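Local coordinates for CADD-like protein of unknown function (Nostoc punctiforme, PDB 3B5O) that is of unknown function but belongs to the CADD-like, all-helical heme-oxygenase-like proteins and may be an oxidoreductase, at residues Phe4-Thr8 with Arg192-Ala196; Gln40-Val44 with Glu228-Glu233; Gln46-Ile50 with Thr114-Thr120. All coordinates share one frame; numbering follows the deposited sequence. Where two conformers were deposited one is given.

Interaction 1 of 3, residues Phe4-Thr8 with Arg192-Ala196; sequences FNHLT and RTSVA
Arg192 reaches from helix 190-196 to helix 2-18 and touches Phe4, Thr8 and Asn5 in turn, part of the packing of the N-terminal helix against a short late helix in this all-helical fold. Its CB starts out along the flank of its own helix, and with CG anti to the backbone N (chi1 169°) the chain swings over toward Phe4, whose CE2 lies 3.9 Å from CG. One carbon further, CD is pressed to 3.0 Å from Thr8 OG1, a tight approach in which the two side chains meet roughly at right angles. The bend at chi3 then brings NH1 to 3.0 Å from Asn5 OD1. That hydrogen bond is weak, its N-H...O angle only 128°, and the amide and guanidinium planes are close to perpendicular.

Phe4 carries most of the rest of the contact. Its ring edge meets the Arg192 carbonyl oxygen, CE2 to O 3.4 Å. The apolar contacts are separate: CZ touches Val195 CG1 at 3.6 Å and CD2 meets Ala196 CB at 3.7 Å. Thr8 CG2 covers part of one ring face from within its own helix, and Phe207 of helix 204-230 adds an edge-to-face ring contact. The helix segments run closer to antiparallel than parallel, at 137°, with axes 10.8 Å apart at closest approach. The helices thus meet mainly through side chains, with the phenyl ring also against the backbone of helix 190-196: a buried ring supplies the apolar contact, and a bent, poorly aligned arginine bond probably adds only modest direction to it.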
loop_
_atom_site.group_PDB
_atom_site.type_symbol
_atom_site.label_atom_id
_atom_site.label_comp_id
_atom_site.label_asym_id
_atom_site.label_seq_id
_atom_site.Cartn_x
_atom_site.Cartn_y
_atom_site.Cartn_z
ATOM N N PHE A 4 -12.153 20.489 3.835
ATOM C CA PHE A 4 -11.159 19.418 3.672
ATOM C C PHE A 4 -11.731 18.064 4.079
ATOM O O PHE A 4 -11.449 17.045 3.423
ATOM C CB PHE A 4 -9.875 19.748 4.447
ATOM C CG PHE A 4 -8.751 18.769 4.192
ATOM C CD1 PHE A 4 -8.182 18.651 2.934
ATOM C CD2 PHE A 4 -8.272 17.974 5.210
ATOM C CE1 PHE A 4 -7.137 17.730 2.709
ATOM C CE2 PHE A 4 -7.241 17.076 4.983
ATOM C CZ PHE A 4 -6.686 16.969 3.730
ATOM N N ASN A 5 -12.535 18.020 5.144
ATOM C CA ASN A 5 -13.196 16.787 5.530
ATOM C C ASN A 5 -14.078 16.260 4.396
ATOM O O ASN A 5 -14.122 15.049 4.144
ATOM C CB ASN A 5 -14.041 16.974 6.798
ATOM C CG ASN A 5 -13.207 17.154 8.039
ATOM O OD1 ASN A 5 -12.013 16.843 8.059
ATOM N ND2 ASN A 5 -13.834 17.653 9.102
ATOM N N HIS A 6 -14.780 17.159 3.708
ATOM C CA HIS A 6 -15.571 16.731 2.555
ATOM C C HIS A 6 -14.676 16.117 1.470
ATOM O O HIS A 6 -15.016 15.099 0.868
ATOM C CB HIS A 6 -16.384 17.892 1.937
ATOM C CG HIS A 6 -17.499 18.401 2.801
ATOM N ND1 HIS A 6 -18.133 17.627 3.749
ATOM C CD2 HIS A 6 -18.111 19.611 2.830
ATOM C CE1 HIS A 6 -19.078 18.344 4.340
ATOM N NE2 HIS A 6 -19.084 19.550 3.799
ATOM N N LEU A 7 -13.544 16.760 1.202
ATOM C CA LEU A 7 -12.614 16.263 0.185
ATOM C C LEU A 7 -12.086 14.872 0.531
ATOM O O LEU A 7 -12.101 13.978 -0.309
ATOM C CB LEU A 7 -11.447 17.233 -0.006
ATOM C CG LEU A 7 -10.394 16.788 -1.021
ATOM C CD1 LEU A 7 -10.973 16.619 -2.427
ATOM C CD2 LEU A 7 -9.216 17.767 -1.041
ATOM N N THR A 8 -11.640 14.680 1.767
ATOM C CA THR A 8 -11.084 13.360 2.131
ATOM C C THR A 8 -12.164 12.267 2.130
ATOM O O THR A 8 -11.915 11.134 1.694
ATOM C CB THR A 8 -10.324 13.397 3.460
ATOM O OG1 THR A 8 -11.201 13.833 4.517
ATOM C CG2 THR A 8 -9.131 14.333 3.357
ATOM N N ARG A 192 -5.056 13.059 8.293
ATOM C CA ARG A 192 -6.051 14.003 7.807
ATOM C C ARG A 192 -6.095 15.255 8.672
ATOM O O ARG A 192 -6.071 16.358 8.145
ATOM C CB ARG A 192 -7.459 13.368 7.731
ATOM C CG ARG A 192 -8.586 14.382 7.488
ATOM C CD ARG A 192 -9.945 13.703 7.291
ATOM N NE ARG A 192 -10.334 12.887 8.435
ATOM C CZ ARG A 192 -10.803 13.361 9.590
ATOM N NH1 ARG A 192 -10.947 14.666 9.791
ATOM N NH2 ARG A 192 -11.120 12.511 10.565
ATOM N N THR A 193 -6.160 15.086 9.991
ATOM C CA THR A 193 -6.286 16.242 10.875
ATOM C C THR A 193 -5.037 17.105 10.840
ATOM O O THR A 193 -5.142 18.332 10.892
ATOM C CB THR A 193 -6.643 15.847 12.319
ATOM O OG1 THR A 193 -5.609 15.048 12.883
ATOM C CG2 THR A 193 -7.921 15.058 12.341
ATOM N N SER A 194 -3.858 16.487 10.685
ATOM C CA SER A 194 -2.641 17.281 10.603
ATOM C C SER A 194 -2.589 18.096 9.321
ATOM O O SER A 194 -2.225 19.260 9.342
ATOM C CB SER A 194 -1.388 16.420 10.797
ATOM O OG SER A 194 -1.112 15.597 9.688
ATOM N N VAL A 195 -2.945 17.486 8.187
ATOM C CA VAL A 195 -2.918 18.197 6.922
ATOM C C VAL A 195 -3.945 19.338 6.918
ATOM O O VAL A 195 -3.684 20.410 6.376
ATOM C CB VAL A 195 -3.151 17.245 5.719
ATOM C CG1 VAL A 195 -3.356 18.031 4.429
ATOM C CG2 VAL A 195 -1.988 16.253 5.579
ATOM N N ALA A 196 -5.088 19.090 7.557
ATOM C CA ALA A 196 -6.162 20.101 7.630
ATOM C C ALA A 196 -5.679 21.426 8.216
ATOM O O ALA A 196 -6.186 22.505 7.854
ATOM C CB ALA A 196 -7.322 19.561 8.448
#

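Interaction 2 of 3, residues Gln40-Val44 with Glu228-Glu233; sequences QIAYV and EAISSE
Tyr43 and Gln40, one turn apart on helix 38-68, grip the C-terminal end of helix 204-230, a helix-to-helix-end junction within the all-helical, heme-oxygenase-like fold. Two side-chain hydrogen bonds form the polar part. Tyr43 OH donates to Glu228 OE1 over 2.6 Å; the carboxylate oxygen lies at the edge of the phenol ring, yet the hydroxyl meets it from above the carboxylate plane, 57° out of it. The same oxygen is also hydrogen-bonded to Ser117 OG, and OE2 takes Ala119 N, so both arms of the carboxylate are held and its rotation is probably fixed. The second bond runs from Gln40 NE2 to Ser232 OG over 3.0 Å, nearly in the amide plane and fairly straight at 159°. On the other side of that amide, OE1 accepts from Ser37 N, which probably fixes which way the group is turned.

Apolar contact centres on Ala229, where the backbones come closest: its CA lies 5.1 Å from that of Gln40. The small methyl is consistent with this close approach, meeting Val44 CG2 at 3.7 Å and Tyr43 CD2 at 3.9 Å. Tyr43 reaches past it because CG stands anti to the backbone N (chi1 168°), sending the ring along helix 204-230 toward Glu228. Leu225 and Trp222, earlier on that helix, extend the apolar surface against Val44.

The extended glutamine chain also runs close to the Ala229 carbonyl, with Gln40 CG 3.3 Å from Ala229 O.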
loop_
_atom_site.group_PDB
_atom_site.type_symbol
_atom_site.label_atom_id
_atom_site.label_comp_id
_atom_site.label_asym_id
_atom_site.label_seq_id
_atom_site.Cartn_x
_atom_site.Cartn_y
_atom_site.Cartn_z
ATOM N N GLN A 40 2.007 -19.427 -8.391
ATOM C CA GLN A 40 1.633 -18.147 -8.987
ATOM C C GLN A 40 1.181 -17.127 -7.956
ATOM O O GLN A 40 1.535 -15.949 -8.048
ATOM C CB GLN A 40 0.573 -18.361 -10.081
ATOM C CG GLN A 40 1.148 -19.038 -11.300
ATOM C CD GLN A 40 0.106 -19.549 -12.275
ATOM O OE1 GLN A 40 -0.989 -19.944 -11.869
ATOM N NE2 GLN A 40 0.437 -19.539 -13.562
ATOM N N ILE A 41 0.409 -17.551 -6.962
ATOM C CA ILE A 41 -0.037 -16.647 -5.899
ATOM C C ILE A 41 1.125 -16.343 -4.930
ATOM O O ILE A 41 1.241 -15.237 -4.415
ATOM C CB ILE A 41 -1.313 -17.155 -5.191
ATOM C CG1 ILE A 41 -2.429 -17.339 -6.227
ATOM C CG2 ILE A 41 -1.767 -16.212 -4.078
ATOM C CD1 ILE A 41 -2.711 -16.118 -7.124
ATOM N N ALA A 42 2.021 -17.306 -4.727
ATOM C CA ALA A 42 3.232 -17.030 -3.954
ATOM C C ALA A 42 4.064 -15.938 -4.629
ATOM O O ALA A 42 4.615 -15.068 -3.940
ATOM C CB ALA A 42 4.057 -18.320 -3.775
ATOM N N TYR A 43 4.154 -15.974 -5.956
ATOM C CA TYR A 43 4.840 -14.933 -6.728
ATOM C C TYR A 43 4.209 -13.580 -6.481
ATOM O O TYR A 43 4.919 -12.583 -6.278
ATOM C CB TYR A 43 4.818 -15.256 -8.222
ATOM C CG TYR A 43 5.245 -14.136 -9.116
ATOM C CD1 TYR A 43 6.586 -13.914 -9.393
ATOM C CD2 TYR A 43 4.320 -13.244 -9.638
ATOM C CE1 TYR A 43 6.989 -12.853 -10.202
ATOM C CE2 TYR A 43 4.712 -12.202 -10.449
ATOM C CZ TYR A 43 6.045 -12.001 -10.731
ATOM O OH TYR A 43 6.479 -10.956 -11.526
ATOM N N VAL A 44 2.883 -13.514 -6.512
ATOM C CA VAL A 44 2.212 -12.262 -6.221
ATOM C C VAL A 44 2.613 -11.738 -4.823
ATOM O O VAL A 44 2.885 -10.552 -4.656
ATOM C CB VAL A 44 0.662 -12.408 -6.317
ATOM C CG1 VAL A 44 -0.052 -11.172 -5.735
ATOM C CG2 VAL A 44 0.243 -12.701 -7.765
ATOM N N GLU A 228 1.519 -10.980 -14.933
ATOM C CA GLU A 228 2.823 -11.604 -14.761
ATOM C C GLU A 228 2.679 -12.982 -14.135
ATOM O O GLU A 228 3.305 -13.949 -14.584
ATOM C CB GLU A 228 3.743 -10.738 -13.889
ATOM C CG GLU A 228 4.246 -9.526 -14.574
ATOM C CD GLU A 228 5.156 -8.668 -13.700
ATOM O OE1 GLU A 228 5.187 -8.855 -12.460
ATOM O OE2 GLU A 228 5.800 -7.787 -14.292
ATOM N N ALA A 229 1.846 -13.069 -13.097
ATOM C CA ALA A 229 1.701 -14.308 -12.347
ATOM C C ALA A 229 1.156 -15.398 -13.256
ATOM O O ALA A 229 1.713 -16.498 -13.317
ATOM C CB ALA A 229 0.815 -14.108 -11.148
ATOM N N ILE A 230 0.085 -15.091 -13.977
ATOM C CA ILE A 230 -0.582 -16.135 -14.784
ATOM C C ILE A 230 0.227 -16.531 -16.027
ATOM O O ILE A 230 0.096 -17.664 -16.537
ATOM C CB ILE A 230 -2.007 -15.683 -15.162
ATOM C CG1 ILE A 230 -2.920 -16.907 -15.391
ATOM C CG2 ILE A 230 -2.007 -14.765 -16.373
ATOM C CD1 ILE A 230 -3.219 -17.656 -14.100
ATOM N N SER A 231 1.071 -15.619 -16.507
ATOM C CA SER A 231 1.868 -15.834 -17.725
ATOM C C SER A 231 2.950 -16.901 -17.584
ATOM O O SER A 231 3.515 -17.337 -18.584
ATOM C CB SER A 231 2.539 -14.529 -18.175
ATOM O OG SER A 231 3.692 -14.235 -17.408
ATOM N N SER A 232 3.262 -17.307 -16.361
ATOM C CA SER A 232 4.295 -18.334 -16.140
ATOM C C SER A 232 3.957 -19.703 -16.779
ATOM O O SER A 232 4.836 -20.538 -16.972
ATOM C CB SER A 232 4.528 -18.517 -14.646
ATOM O OG SER A 232 3.417 -19.171 -14.061
ATOM N N GLU A 233 2.692 -19.948 -17.098
ATOM C CA GLU A 233 2.305 -21.226 -17.713
ATOM C C GLU A 233 1.891 -21.062 -19.169
ATOM O O GLU A 233 1.409 -22.014 -19.799
ATOM C CB GLU A 233 1.169 -21.849 -16.901
ATOM C CG GLU A 233 1.560 -22.314 -15.504
ATOM C CD GLU A 233 2.622 -23.411 -15.475
ATOM O OE1 GLU A 233 3.000 -23.938 -16.536
ATOM O OE2 GLU A 233 3.079 -23.751 -14.363
#

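Interaction 3 of 3, residues Gln46-Ile50 with Thr114-Thr120; sequences QQYSI and TMPSVAT
Gln47 lays its carboxamide against the extended link 114-117 that leads into helix 118-131, a side chain of helix 38-68 bracing a helix N-terminus in this all-helical fold. The bend at chi2 (-64°) curls the amide toward that link, where both of its ends are used. NE2 donates to the backbone oxygen of Met115, a selenomethionine, with NE2 3.1 Å from O; the bond is nearly straight (173°) and its acceptor lies in the amide plane. OE1 is gripped by two donors: Thr120 OG1, 2.7 Å away and in the carbonyl plane on a lone pair, and Ser117 N, 2.9 Å away and above that plane. A leucine here would probably leave Met115 O, Ser117 N and the Thr120 hydroxyl without their shared mate, and the link less firmly held.

Ser117 is the N-cap of the helix: its OG accepts from Thr120 N, while also bonding to Glu228 of helix 204-230. Thr120 OG1 has a further partner in Trp221 NE1, so the polar cluster reaches a third helix.

Apolar contact is left to Ile50, one turn on from Gln47, whose CD1 lies 4.2 Å from Pro116 CD. The same methyl sits against the backbone of that proline, with Ile50 CD1 3.6 Å from Pro116 N.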
loop_
_atom_site.group_PDB
_atom_site.type_symbol
_atom_site.label_atom_id
_atom_site.label_comp_id
_atom_site.label_asym_id
_atom_site.label_seq_id
_atom_site.Cartn_x
_atom_site.Cartn_y
_atom_site.Cartn_z
ATOM N N GLN A 46 5.318 -12.414 -3.048
ATOM C CA GLN A 46 6.709 -11.984 -3.056
ATOM C C GLN A 46 6.827 -10.568 -3.598
ATOM O O GLN A 46 7.508 -9.716 -3.024
ATOM C CB GLN A 46 7.549 -12.892 -3.926
ATOM C CG GLN A 46 7.765 -14.290 -3.373
ATOM C CD GLN A 46 8.466 -15.187 -4.367
ATOM O OE1 GLN A 46 8.257 -15.093 -5.576
ATOM N NE2 GLN A 46 9.336 -16.061 -3.853
ATOM N N GLN A 47 6.192 -10.316 -4.731
ATOM C CA GLN A 47 6.207 -8.961 -5.301
ATOM C C GLN A 47 5.496 -7.951 -4.426
ATOM O O GLN A 47 5.991 -6.827 -4.229
ATOM C CB GLN A 47 5.612 -8.963 -6.707
ATOM C CG GLN A 47 6.494 -9.690 -7.679
ATOM C CD GLN A 47 7.858 -9.006 -7.866
ATOM O OE1 GLN A 47 7.937 -7.793 -8.038
ATOM N NE2 GLN A 47 8.942 -9.801 -7.819
ATOM N N TYR A 48 4.339 -8.333 -3.902
ATOM C CA TYR A 48 3.601 -7.436 -3.032
ATOM C C TYR A 48 4.476 -6.962 -1.877
ATOM O O TYR A 48 4.459 -5.788 -1.523
ATOM C CB TYR A 48 2.324 -8.076 -2.487
ATOM C CG TYR A 48 1.764 -7.251 -1.390
ATOM C CD1 TYR A 48 1.053 -6.088 -1.663
ATOM C CD2 TYR A 48 2.075 -7.538 -0.065
ATOM C CE1 TYR A 48 0.619 -5.277 -0.610
ATOM C CE2 TYR A 48 1.623 -6.761 0.958
ATOM C CZ TYR A 48 0.924 -5.631 0.688
ATOM O OH TYR A 48 0.504 -4.855 1.754
ATOM N N SER A 49 5.235 -7.875 -1.291
ATOM C CA SER A 49 6.004 -7.554 -0.105
ATOM C C SER A 49 6.973 -6.384 -0.284
ATOM O O SER A 49 7.343 -5.730 0.689
ATOM C CB SER A 49 6.743 -8.790 0.390
ATOM O OG SER A 49 7.857 -9.114 -0.406
ATOM N N ILE A 50 7.396 -6.143 -1.509
ATOM C CA ILE A 50 8.320 -5.061 -1.790
ATOM C C ILE A 50 7.663 -3.723 -1.484
ATOM O O ILE A 50 8.326 -2.772 -1.074
ATOM C CB ILE A 50 8.791 -5.128 -3.254
ATOM C CG1 ILE A 50 9.612 -6.393 -3.485
ATOM C CG2 ILE A 50 9.605 -3.876 -3.672
ATOM C CD1 ILE A 50 9.915 -6.725 -4.930
ATOM N N THR A 114 13.744 -10.426 -2.698
ATOM C CA THR A 114 12.928 -10.471 -3.936
ATOM C C THR A 114 13.289 -9.230 -4.810
ATOM O O THR A 114 13.222 -8.124 -4.269
ATOM C CB THR A 114 11.390 -10.474 -3.599
ATOM O OG1 THR A 114 11.033 -11.616 -2.794
ATOM C CG2 THR A 114 10.553 -10.504 -4.875
HETATM N N MSE A 115 13.717 -9.375 -6.089
HETATM C CA MSE A 115 13.942 -8.208 -6.953
HETATM C C MSE A 115 12.583 -7.858 -7.551
HETATM O O MSE A 115 11.810 -8.748 -7.935
HETATM C CB MSE A 115 14.921 -8.465 -8.110
HETATM C CG MSE A 115 16.391 -8.478 -7.722
HETATM SE SE MSE A 115 17.043 -6.852 -6.958
HETATM C CE MSE A 115 17.093 -5.938 -8.168
ATOM N N PRO A 116 12.303 -6.568 -7.669
ATOM C CA PRO A 116 11.074 -6.173 -8.341
ATOM C C PRO A 116 11.005 -6.691 -9.765
ATOM O O PRO A 116 11.997 -6.663 -10.510
ATOM C CB PRO A 116 11.113 -4.656 -8.334
ATOM C CG PRO A 116 12.200 -4.261 -7.500
ATOM C CD PRO A 116 13.105 -5.408 -7.251
ATOM N N SER A 117 9.813 -7.161 -10.115
ATOM C CA SER A 117 9.509 -7.526 -11.474
ATOM C C SER A 117 9.418 -6.301 -12.388
ATOM O O SER A 117 9.498 -5.154 -11.939
ATOM C CB SER A 117 8.189 -8.297 -11.498
ATOM O OG SER A 117 7.116 -7.413 -11.172
ATOM N N VAL A 118 9.199 -6.526 -13.678
ATOM C CA VAL A 118 8.929 -5.405 -14.567
ATOM C C VAL A 118 7.814 -4.532 -13.982
ATOM O O VAL A 118 7.941 -3.307 -13.935
ATOM C CB VAL A 118 8.561 -5.879 -15.991
ATOM C CG1 VAL A 118 8.097 -4.746 -16.868
ATOM C CG2 VAL A 118 9.766 -6.589 -16.674
ATOM N N ALA A 119 6.698 -5.162 -13.603
ATOM C CA ALA A 119 5.551 -4.394 -13.083
ATOM C C ALA A 119 5.880 -3.651 -11.786
ATOM O O ALA A 119 5.505 -2.493 -11.612
ATOM C CB ALA A 119 4.347 -5.302 -12.850
ATOM N N THR A 120 6.552 -4.316 -10.859
ATOM C CA THR A 120 6.874 -3.687 -9.586
ATOM C C THR A 120 7.896 -2.572 -9.750
ATOM O O THR A 120 7.772 -1.505 -9.128
ATOM C CB THR A 120 7.290 -4.716 -8.574
ATOM O OG1 THR A 120 6.251 -5.713 -8.510
ATOM C CG2 THR A 120 7.519 -4.094 -7.184
#

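Overall arrangement
Interactions 2 and 3 both use helix 38-68, their centres about 12 Å apart, and they touch directly: they share Glu228, whose carboxylate belongs to both contacts. Interaction 1 lies about 39 Å (centre to centre) from interaction 2, on the opposite side of the chain's centre, and joins helix 2-18 to helix 190-196. All three are partly buried; interaction 3 lies nearest the centre, about 13 Å away against about 20 Å for the others. Their chemistry differs: aromatic packing with one weak polar bond in interaction 1, hydrogen bonds around a close-packed alanine in interaction 2, and a bonded amide in interaction 3, so the most hydrogen-bonded contact is the one closest to the centre.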